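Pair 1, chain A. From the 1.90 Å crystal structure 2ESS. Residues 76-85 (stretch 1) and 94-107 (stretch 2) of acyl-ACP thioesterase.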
# COMPACT_ATOMS: atom_id res chain seq x y z
N TYR A 76 -0.84 -13.16 6.83
CA TYR A 76 -1.89 -14.13 6.51
C TYR A 76 -2.99 -14.40 7.56
O TYR A 76 -3.88 -15.19 7.30
CB TYR A 76 -1.31 -15.46 6.05
CG TYR A 76 -0.59 -15.38 4.74
CD1 TYR A 76 -1.22 -14.88 3.60
CD2 TYR A 76 0.71 -15.81 4.65
CE1 TYR A 76 -0.55 -14.82 2.40
CE2 TYR A 76 1.39 -15.76 3.47
CZ TYR A 76 0.77 -15.27 2.35
OH TYR A 76 1.50 -15.25 1.20
N GLU A 77 -2.96 -13.70 8.69
CA GLU A 77 -4.03 -13.83 9.67
C GLU A 77 -5.20 -12.95 9.28
O GLU A 77 -5.02 -11.86 8.74
CB GLU A 77 -3.57 -13.39 11.04
CG GLU A 77 -2.52 -14.21 11.66
CD GLU A 77 -2.26 -13.81 13.13
OE1 GLU A 77 -2.53 -12.61 13.55
OE2 GLU A 77 -1.78 -14.71 13.84
N LYS A 78 -6.39 -13.44 9.59
CA LYS A 78 -7.57 -12.64 9.54
C LYS A 78 -7.55 -11.67 10.70
O LYS A 78 -7.01 -11.96 11.77
CB LYS A 78 -8.81 -13.51 9.66
CG LYS A 78 -9.07 -14.40 8.45
CD LYS A 78 -10.26 -15.33 8.72
CE LYS A 78 -10.39 -16.40 7.67
NZ LYS A 78 -11.24 -17.51 8.18
N PHE A 79 -8.16 -10.53 10.47
CA PHE A 79 -8.42 -9.55 11.48
C PHE A 79 -9.63 -8.73 11.08
O PHE A 79 -10.12 -8.82 9.96
CB PHE A 79 -7.18 -8.69 11.80
CG PHE A 79 -6.77 -7.72 10.71
CD1 PHE A 79 -5.97 -8.14 9.65
CD2 PHE A 79 -7.13 -6.36 10.78
CE1 PHE A 79 -5.55 -7.27 8.65
CE2 PHE A 79 -6.69 -5.47 9.79
CZ PHE A 79 -5.91 -5.92 8.73
N SER A 80 -10.15 -7.96 12.01
CA SER A 80 -11.27 -7.09 11.67
C SER A 80 -11.17 -5.75 12.37
O SER A 80 -10.44 -5.59 13.37
CB SER A 80 -12.60 -7.80 11.96
OG SER A 80 -12.67 -8.10 13.31
N VAL A 81 -11.90 -4.80 11.80
CA VAL A 81 -11.98 -3.45 12.32
C VAL A 81 -13.45 -3.14 12.59
O VAL A 81 -14.33 -3.39 11.74
CB VAL A 81 -11.40 -2.46 11.31
CG1 VAL A 81 -11.61 -1.00 11.78
CG2 VAL A 81 -9.94 -2.78 11.02
N GLN A 82 -13.72 -2.61 13.77
CA GLN A 82 -15.03 -2.06 14.10
C GLN A 82 -14.85 -0.55 14.21
O GLN A 82 -13.82 -0.07 14.68
CB GLN A 82 -15.56 -2.61 15.42
CG GLN A 82 -16.13 -4.01 15.32
CD GLN A 82 -16.37 -4.62 16.66
OE1 GLN A 82 -15.92 -4.11 17.68
NE2 GLN A 82 -17.09 -5.70 16.67
N THR A 83 -15.87 0.19 13.80
CA THR A 83 -15.84 1.64 13.86
C THR A 83 -17.24 2.19 14.13
O THR A 83 -18.25 1.58 13.76
CB THR A 83 -15.23 2.23 12.56
OG1 THR A 83 -15.08 3.63 12.73
CG2 THR A 83 -16.09 1.88 11.33
N TRP A 84 -17.27 3.35 14.76
CA TRP A 84 -18.50 3.97 15.17
C TRP A 84 -18.20 5.43 15.48
O TRP A 84 -17.05 5.80 15.74
CB TRP A 84 -19.08 3.26 16.42
CG TRP A 84 -18.21 3.34 17.62
CD1 TRP A 84 -18.24 4.30 18.59
CD2 TRP A 84 -17.16 2.44 17.97
NE1 TRP A 84 -17.26 4.05 19.52
CE2 TRP A 84 -16.59 2.91 19.16
CE3 TRP A 84 -16.64 1.28 17.38
CZ2 TRP A 84 -15.54 2.26 19.79
CZ3 TRP A 84 -15.61 0.64 17.99
CH2 TRP A 84 -15.06 1.13 19.19
N VAL A 85 -19.25 6.24 15.43
CA VAL A 85 -19.22 7.63 15.81
C VAL A 85 -19.46 7.77 17.28
O VAL A 85 -20.49 7.34 17.78
CB VAL A 85 -20.29 8.45 15.03
CG1 VAL A 85 -20.32 9.94 15.47
CG2 VAL A 85 -20.02 8.36 13.54
N ASP A 94 -15.83 12.89 16.39
CA ASP A 94 -14.92 11.89 16.93
C ASP A 94 -15.41 10.51 16.47
O ASP A 94 -16.51 10.10 16.81
CB ASP A 94 -14.86 11.97 18.45
CG ASP A 94 -14.26 13.29 18.95
OD1 ASP A 94 -13.59 14.04 18.18
OD2 ASP A 94 -14.50 13.59 20.14
N ARG A 95 -14.60 9.83 15.68
CA ARG A 95 -14.85 8.49 15.22
C ARG A 95 -13.81 7.54 15.84
O ARG A 95 -12.61 7.79 15.75
CB ARG A 95 -14.73 8.40 13.72
CG ARG A 95 -14.68 6.94 13.27
CD ARG A 95 -14.78 6.74 11.80
NE ARG A 95 -16.05 7.11 11.16
CZ ARG A 95 -17.16 6.40 11.15
NH1 ARG A 95 -17.30 5.32 11.89
NH2 ARG A 95 -18.20 6.85 10.46
N ASN A 96 -14.30 6.46 16.44
CA ASN A 96 -13.44 5.51 17.17
C ASN A 96 -13.44 4.19 16.49
O ASN A 96 -14.29 3.91 15.60
CB ASN A 96 -13.88 5.40 18.62
CG ASN A 96 -13.67 6.71 19.37
OD1 ASN A 96 -12.98 7.62 18.89
ND2 ASN A 96 -14.29 6.81 20.52
N PHE A 97 -12.44 3.40 16.85
CA PHE A 97 -12.17 2.10 16.21
C PHE A 97 -11.71 1.07 17.25
O PHE A 97 -11.10 1.42 18.28
CB PHE A 97 -11.05 2.18 15.17
CG PHE A 97 -11.25 3.20 14.12
CD1 PHE A 97 -10.82 4.50 14.32
CD2 PHE A 97 -11.84 2.86 12.90
CE1 PHE A 97 -10.99 5.45 13.33
CE2 PHE A 97 -12.01 3.79 11.93
CZ PHE A 97 -11.60 5.10 12.14
N ALA A 98 -12.03 -0.19 16.97
CA ALA A 98 -11.44 -1.32 17.69
C ALA A 98 -10.84 -2.25 16.62
O ALA A 98 -11.35 -2.37 15.51
CB ALA A 98 -12.49 -2.04 18.52
N VAL A 99 -9.70 -2.84 16.93
CA VAL A 99 -9.09 -3.85 16.04
C VAL A 99 -9.17 -5.20 16.74
O VAL A 99 -8.80 -5.33 17.92
CB VAL A 99 -7.61 -3.48 15.75
CG1 VAL A 99 -6.96 -4.51 14.79
CG2 VAL A 99 -7.56 -2.04 15.18
N ILE A 100 -9.63 -6.21 16.00
CA ILE A 100 -9.94 -7.51 16.57
C ILE A 100 -9.11 -8.54 15.85
O ILE A 100 -9.06 -8.56 14.62
CB ILE A 100 -11.45 -7.85 16.48
CG1 ILE A 100 -12.29 -6.84 17.26
CG2 ILE A 100 -11.73 -9.20 17.09
CD1 ILE A 100 -12.61 -5.62 16.51
N ASP A 101 -8.45 -9.39 16.61
CA ASP A 101 -7.52 -10.38 16.03
C ASP A 101 -8.27 -11.62 15.53
O ASP A 101 -9.49 -11.67 15.62
CB ASP A 101 -6.38 -10.70 17.00
CG ASP A 101 -6.75 -11.73 18.08
OD1 ASP A 101 -7.90 -12.24 18.15
OD2 ASP A 101 -5.82 -12.05 18.87
N LYS A 102 -7.54 -12.63 15.03
CA LYS A 102 -8.20 -13.77 14.40
C LYS A 102 -9.09 -14.55 15.40
O LYS A 102 -10.08 -15.18 15.02
CB LYS A 102 -7.15 -14.70 13.76
CG LYS A 102 -6.28 -15.39 14.80
CD LYS A 102 -5.08 -16.09 14.21
CE LYS A 102 -4.12 -16.63 15.29
NZ LYS A 102 -3.51 -15.51 16.10
N ASP A 103 -8.71 -14.50 16.67
CA ASP A 103 -9.42 -15.18 17.76
C ASP A 103 -10.60 -14.40 18.35
O ASP A 103 -11.26 -14.88 19.26
CB ASP A 103 -8.45 -15.42 18.90
CG ASP A 103 -7.41 -16.46 18.57
OD1 ASP A 103 -7.59 -17.19 17.57
OD2 ASP A 103 -6.42 -16.58 19.33
N GLY A 104 -10.81 -13.19 17.87
CA GLY A 104 -11.89 -12.34 18.37
C GLY A 104 -11.49 -11.50 19.57
O GLY A 104 -12.33 -10.84 20.16
N LYS A 105 -10.21 -11.50 19.90
CA LYS A 105 -9.70 -10.68 21.00
C LYS A 105 -9.43 -9.25 20.51
O LYS A 105 -8.81 -9.05 19.46
CB LYS A 105 -8.41 -11.32 21.52
CG LYS A 105 -7.68 -10.58 22.67
CD LYS A 105 -6.24 -11.12 22.88
N LYS A 106 -9.88 -8.25 21.27
CA LYS A 106 -9.52 -6.88 20.99
C LYS A 106 -8.03 -6.68 21.23
O LYS A 106 -7.53 -6.94 22.30
CB LYS A 106 -10.40 -5.90 21.78
CG LYS A 106 -11.68 -5.55 21.00
CD LYS A 106 -12.68 -4.88 21.86
CE LYS A 106 -14.03 -4.83 21.19
NZ LYS A 106 -14.60 -6.16 20.96
N ILE A 107 -7.32 -6.30 20.18
CA ILE A 107 -5.86 -6.11 20.25
C ILE A 107 -5.43 -4.64 20.12
O ILE A 107 -4.25 -4.31 20.35
CB ILE A 107 -5.09 -6.97 19.20
CG1 ILE A 107 -5.53 -6.66 17.76
CG2 ILE A 107 -5.17 -8.47 19.61
CD1 ILE A 107 -4.63 -7.19 16.66
O HOH W 1 -5.06 -11.42 13.79
O HOH W 2 -11.39 -10.90 13.75
O HOH W 3 -15.83 5.20 22.13

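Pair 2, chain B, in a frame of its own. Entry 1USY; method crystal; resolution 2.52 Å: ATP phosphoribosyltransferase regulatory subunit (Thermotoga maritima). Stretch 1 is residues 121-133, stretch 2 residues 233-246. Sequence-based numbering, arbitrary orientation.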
# COMPACT_ATOMS: atom_id res chain seq x y z
N PHE B 121 -6.94 11.90 38.15
CA PHE B 121 -5.58 11.60 38.52
C PHE B 121 -5.40 11.86 39.99
O PHE B 121 -6.08 12.71 40.56
CB PHE B 121 -4.62 12.44 37.68
CG PHE B 121 -4.75 12.17 36.23
CD1 PHE B 121 -5.63 12.93 35.46
CD2 PHE B 121 -4.02 11.13 35.62
CE1 PHE B 121 -5.78 12.68 34.08
CE2 PHE B 121 -4.18 10.85 34.22
CZ PHE B 121 -5.06 11.64 33.46
N GLU B 122 -4.47 11.12 40.60
CA GLU B 122 -4.35 11.15 42.03
C GLU B 122 -3.78 12.46 42.39
O GLU B 122 -4.26 13.16 43.29
CB GLU B 122 -3.43 10.04 42.55
CG GLU B 122 -4.15 8.99 43.40
CD GLU B 122 -4.76 7.87 42.55
OE1 GLU B 122 -5.94 8.01 42.11
OE2 GLU B 122 -4.07 6.84 42.31
N GLY B 123 -2.76 12.82 41.63
CA GLY B 123 -1.69 13.64 42.15
C GLY B 123 -2.20 15.01 42.32
O GLY B 123 -3.20 15.34 41.71
N PRO B 124 -1.53 15.81 43.14
CA PRO B 124 -1.78 17.25 43.16
C PRO B 124 -1.48 17.73 41.74
O PRO B 124 -0.35 17.52 41.27
CB PRO B 124 -0.76 17.78 44.18
CG PRO B 124 -0.38 16.61 44.97
CD PRO B 124 -0.48 15.40 44.07
N VAL B 125 -2.47 18.29 41.05
CA VAL B 125 -2.28 18.66 39.66
C VAL B 125 -1.84 20.10 39.52
O VAL B 125 -2.15 20.93 40.39
CB VAL B 125 -3.51 18.27 38.73
CG1 VAL B 125 -4.03 16.86 39.05
CG2 VAL B 125 -4.66 19.27 38.79
N ILE B 126 -1.10 20.39 38.45
CA ILE B 126 -0.67 21.74 38.08
C ILE B 126 -1.33 22.13 36.75
O ILE B 126 -1.23 21.41 35.77
CB ILE B 126 0.88 21.80 37.99
CG1 ILE B 126 1.53 21.55 39.34
CG2 ILE B 126 1.38 23.13 37.46
CD1 ILE B 126 3.06 21.20 39.28
N VAL B 127 -2.03 23.26 36.73
CA VAL B 127 -2.57 23.87 35.51
C VAL B 127 -1.67 25.04 35.09
O VAL B 127 -1.55 26.06 35.80
CB VAL B 127 -4.01 24.40 35.70
CG1 VAL B 127 -4.52 25.04 34.40
CG2 VAL B 127 -4.97 23.24 36.17
N GLU B 128 -0.99 24.86 33.98
CA GLU B 128 -0.05 25.86 33.54
C GLU B 128 -0.72 26.67 32.42
O GLU B 128 -1.16 26.12 31.43
CB GLU B 128 1.24 25.17 33.10
CG GLU B 128 2.20 26.10 32.41
CD GLU B 128 3.40 25.39 31.82
OE1 GLU B 128 3.34 24.85 30.69
OE2 GLU B 128 4.43 25.38 32.51
N ILE B 129 -0.86 27.97 32.61
CA ILE B 129 -1.57 28.82 31.64
C ILE B 129 -0.59 29.65 30.83
O ILE B 129 0.45 30.09 31.32
CB ILE B 129 -2.57 29.78 32.32
CG1 ILE B 129 -3.58 29.05 33.22
CG2 ILE B 129 -3.27 30.67 31.26
CD1 ILE B 129 -4.84 28.58 32.48
N GLY B 130 -0.93 29.87 29.58
CA GLY B 130 -0.06 30.61 28.69
C GLY B 130 -0.95 31.45 27.79
O GLY B 130 -2.18 31.35 27.82
N HIS B 131 -0.32 32.27 26.98
CA HIS B 131 -1.04 33.06 26.04
C HIS B 131 -0.16 33.37 24.87
O HIS B 131 0.96 33.83 25.01
CB HIS B 131 -1.50 34.36 26.66
CG HIS B 131 -2.60 35.03 25.93
ND1 HIS B 131 -3.90 35.01 26.38
CD2 HIS B 131 -2.61 35.75 24.79
CE1 HIS B 131 -4.66 35.72 25.56
NE2 HIS B 131 -3.90 36.16 24.57
N THR B 132 -0.72 33.12 23.71
CA THR B 132 0.02 33.15 22.49
C THR B 132 0.22 34.60 22.02
O THR B 132 1.09 34.88 21.20
CB THR B 132 -0.80 32.33 21.51
OG1 THR B 132 0.04 31.72 20.54
CG2 THR B 132 -1.74 33.17 20.75
N GLY B 133 -0.56 35.54 22.58
CA GLY B 133 -0.51 36.94 22.19
C GLY B 133 0.70 37.69 22.74
O GLY B 133 0.85 38.88 22.52
N GLU B 233 -0.18 27.25 15.82
CA GLU B 233 -1.31 26.34 16.01
C GLU B 233 -2.41 26.84 16.95
O GLU B 233 -3.55 26.40 16.87
CB GLU B 233 -0.82 24.95 16.43
CG GLU B 233 -0.29 24.81 17.85
CD GLU B 233 0.80 23.73 18.01
OE1 GLU B 233 1.31 23.57 19.15
OE2 GLU B 233 1.18 23.05 17.02
N TYR B 234 -2.06 27.76 17.83
CA TYR B 234 -3.04 28.29 18.77
C TYR B 234 -3.10 29.82 18.63
O TYR B 234 -2.22 30.42 18.02
CB TYR B 234 -2.66 27.91 20.20
CG TYR B 234 -3.12 26.56 20.65
CD1 TYR B 234 -4.46 26.32 20.95
CD2 TYR B 234 -2.19 25.51 20.81
CE1 TYR B 234 -4.88 25.07 21.37
CE2 TYR B 234 -2.60 24.25 21.25
CZ TYR B 234 -3.95 24.03 21.53
OH TYR B 234 -4.38 22.79 21.98
N CYS B 235 -4.16 30.41 19.18
CA CYS B 235 -4.34 31.86 19.08
C CYS B 235 -5.15 32.46 20.24
O CYS B 235 -6.38 32.62 20.18
CB CYS B 235 -4.98 32.22 17.76
SG CYS B 235 -4.68 33.95 17.45
N GLY B 236 -4.44 32.79 21.31
CA GLY B 236 -5.08 33.23 22.54
C GLY B 236 -4.58 32.35 23.66
O GLY B 236 -3.46 31.84 23.58
N LEU B 237 -5.39 32.16 24.69
CA LEU B 237 -4.85 31.42 25.81
C LEU B 237 -4.71 29.91 25.64
O LEU B 237 -5.47 29.26 24.98
CB LEU B 237 -5.41 31.84 27.18
CG LEU B 237 -6.88 31.80 27.48
CD1 LEU B 237 -7.06 31.16 28.87
CD2 LEU B 237 -7.47 33.21 27.42
N ILE B 238 -3.68 29.40 26.27
CA ILE B 238 -3.24 28.04 26.10
C ILE B 238 -3.08 27.43 27.50
O ILE B 238 -2.73 28.12 28.45
CB ILE B 238 -1.89 28.12 25.32
CG1 ILE B 238 -2.19 28.11 23.82
CG2 ILE B 238 -0.89 27.05 25.73
CD1 ILE B 238 -1.63 29.30 23.11
N PHE B 239 -3.36 26.15 27.64
CA PHE B 239 -3.18 25.52 28.93
C PHE B 239 -2.60 24.09 28.78
O PHE B 239 -2.89 23.39 27.81
CB PHE B 239 -4.50 25.51 29.71
CG PHE B 239 -5.47 24.46 29.22
CD1 PHE B 239 -5.47 23.18 29.77
CD2 PHE B 239 -6.36 24.74 28.22
CE1 PHE B 239 -6.34 22.23 29.34
CE2 PHE B 239 -7.23 23.79 27.80
CZ PHE B 239 -7.23 22.54 28.36
N THR B 240 -1.75 23.71 29.73
CA THR B 240 -1.31 22.34 29.89
C THR B 240 -1.57 21.88 31.32
O THR B 240 -1.65 22.70 32.24
CB THR B 240 0.18 22.25 29.52
OG1 THR B 240 0.91 23.27 30.22
CG2 THR B 240 0.39 22.62 28.04
N ILE B 241 -1.77 20.58 31.53
CA ILE B 241 -2.02 20.07 32.91
C ILE B 241 -1.07 18.93 33.23
O ILE B 241 -0.92 17.99 32.40
CB ILE B 241 -3.49 19.63 33.13
CG1 ILE B 241 -4.46 20.74 32.79
CG2 ILE B 241 -3.74 19.32 34.58
CD1 ILE B 241 -5.89 20.39 33.21
N TYR B 242 -0.41 19.03 34.39
CA TYR B 242 0.53 17.99 34.82
C TYR B 242 0.06 17.32 36.13
O TYR B 242 -0.51 17.95 37.05
CB TYR B 242 1.96 18.53 34.97
CG TYR B 242 2.48 19.35 33.81
CD1 TYR B 242 2.08 20.68 33.64
CD2 TYR B 242 3.36 18.81 32.87
CE1 TYR B 242 2.54 21.44 32.61
CE2 TYR B 242 3.82 19.61 31.78
CZ TYR B 242 3.39 20.91 31.66
OH TYR B 242 3.80 21.75 30.61
N ASP B 243 0.27 16.01 36.19
CA ASP B 243 0.04 15.31 37.45
C ASP B 243 1.39 15.10 38.12
O ASP B 243 2.24 14.49 37.55
CB ASP B 243 -0.68 13.99 37.20
CG ASP B 243 -0.78 13.14 38.46
OD1 ASP B 243 -1.10 13.70 39.55
OD2 ASP B 243 -0.58 11.90 38.45
N THR B 244 1.58 15.64 39.33
CA THR B 244 2.83 15.48 40.04
C THR B 244 2.99 14.02 40.47
O THR B 244 4.09 13.55 40.65
CB THR B 244 3.01 16.48 41.25
OG1 THR B 244 1.94 16.34 42.21
CG2 THR B 244 2.86 17.88 40.80
N SER B 245 1.88 13.30 40.60
CA SER B 245 1.90 11.87 41.01
C SER B 245 2.48 10.91 39.95
O SER B 245 3.51 10.28 40.18
CB SER B 245 0.49 11.42 41.37
OG SER B 245 0.52 10.31 42.22
N SER B 246 1.79 10.78 38.83
CA SER B 246 2.30 10.07 37.67
C SER B 246 3.55 10.74 37.06
O SER B 246 4.14 10.18 36.16
CB SER B 246 1.25 10.11 36.57
OG SER B 246 0.25 9.17 36.82
O HOH W 4 -2.19 9.79 38.77
O HOH W 5 0.54 25.54 29.27

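The sharpest difference lies where A:Trp84 of pair 1 falls on B:Gly130 of pair 2. In pair 1 the indole, with chi1 in the p well, lies along the partner strand: A:Asn96 O and A:Phe97 N sit over one face of the ring, and CH2 of A:Trp84 comes within 4.1 Å of CB of A:Ala98. A:Ala98 ends at CB, and the indole packs beside that methyl. In pair 2 the glycine offers no side chain, and the large residue of that face stands elsewhere: B:Tyr242, at the position of A:Ile100, turns the edge of its ring to CB of B:Glu128.

Beneath these choices the backbones are nearly identical, with an RMSD of 0.4 Å over 14 central residues. Both are antiparallel strand pairs, their directions 160° apart in pair 1 and 155° in pair 2. Hydrogen-bonded pairs match one for one: A:Ser80–A:Ile100 with B:Ile126–B:Tyr242, A:Gln82–A:Ala98 with B:Glu128–B:Thr240, A:Trp84–A:Asn96 with B:Gly130–B:Ile238. Each is closed by two N-H to O bonds, so the ladder itself asks nothing of the side chains.

On the face carrying A:Gln82 and B:Glu128, the rule differs. A:Gln82 OE1 rests 3.8 Å from A:Ile100 CD1, a plain packing contact. B:Glu128 instead accepts a hydrogen bond from the tyrosine, B:Tyr242 OH to B:Glu128 OE1 at 3.1 Å, so a buried carboxylate gains a polar partner across the strands.

The other face starts from one apolar match, A:Val81 and A:Val99 with B:Val127 and B:Ile241. Next along, A:Thr83 replaces B:Ile129. Its hydroxyl donates to the backbone, A:Thr83 OG1 to A:Asn96 O at 3.0 Å, and accepts from A:Arg95 NH1 at 2.9 Å, while pair 2 simply packs B:Ile129 CD1 against B:Phe239 CB at 4.1 Å. A:Phe97 and B:Phe239 share a CA position to 0.1 Å, yet chi1 is m in one and p in the other, and the side-chain centres part by 3.5 Å. The m ring of A:Phe97 meets A:Val81, CD2 to CG1 at 4.0 Å; the end of B:Phe239 leads away from the partner strand. Beyond it, B:Leu237 replaces A:Arg95, and CA of B:Gly236 lies over the face of the B:His131 ring.

The ends are closed differently too. A:Lys102 NZ forms a salt bridge with A:Glu77 OE2 at 3.0 Å; its counterpart B:Thr244 uses a short hydroxyl, OG1 donating to B:Pro124 O at 2.7 Å.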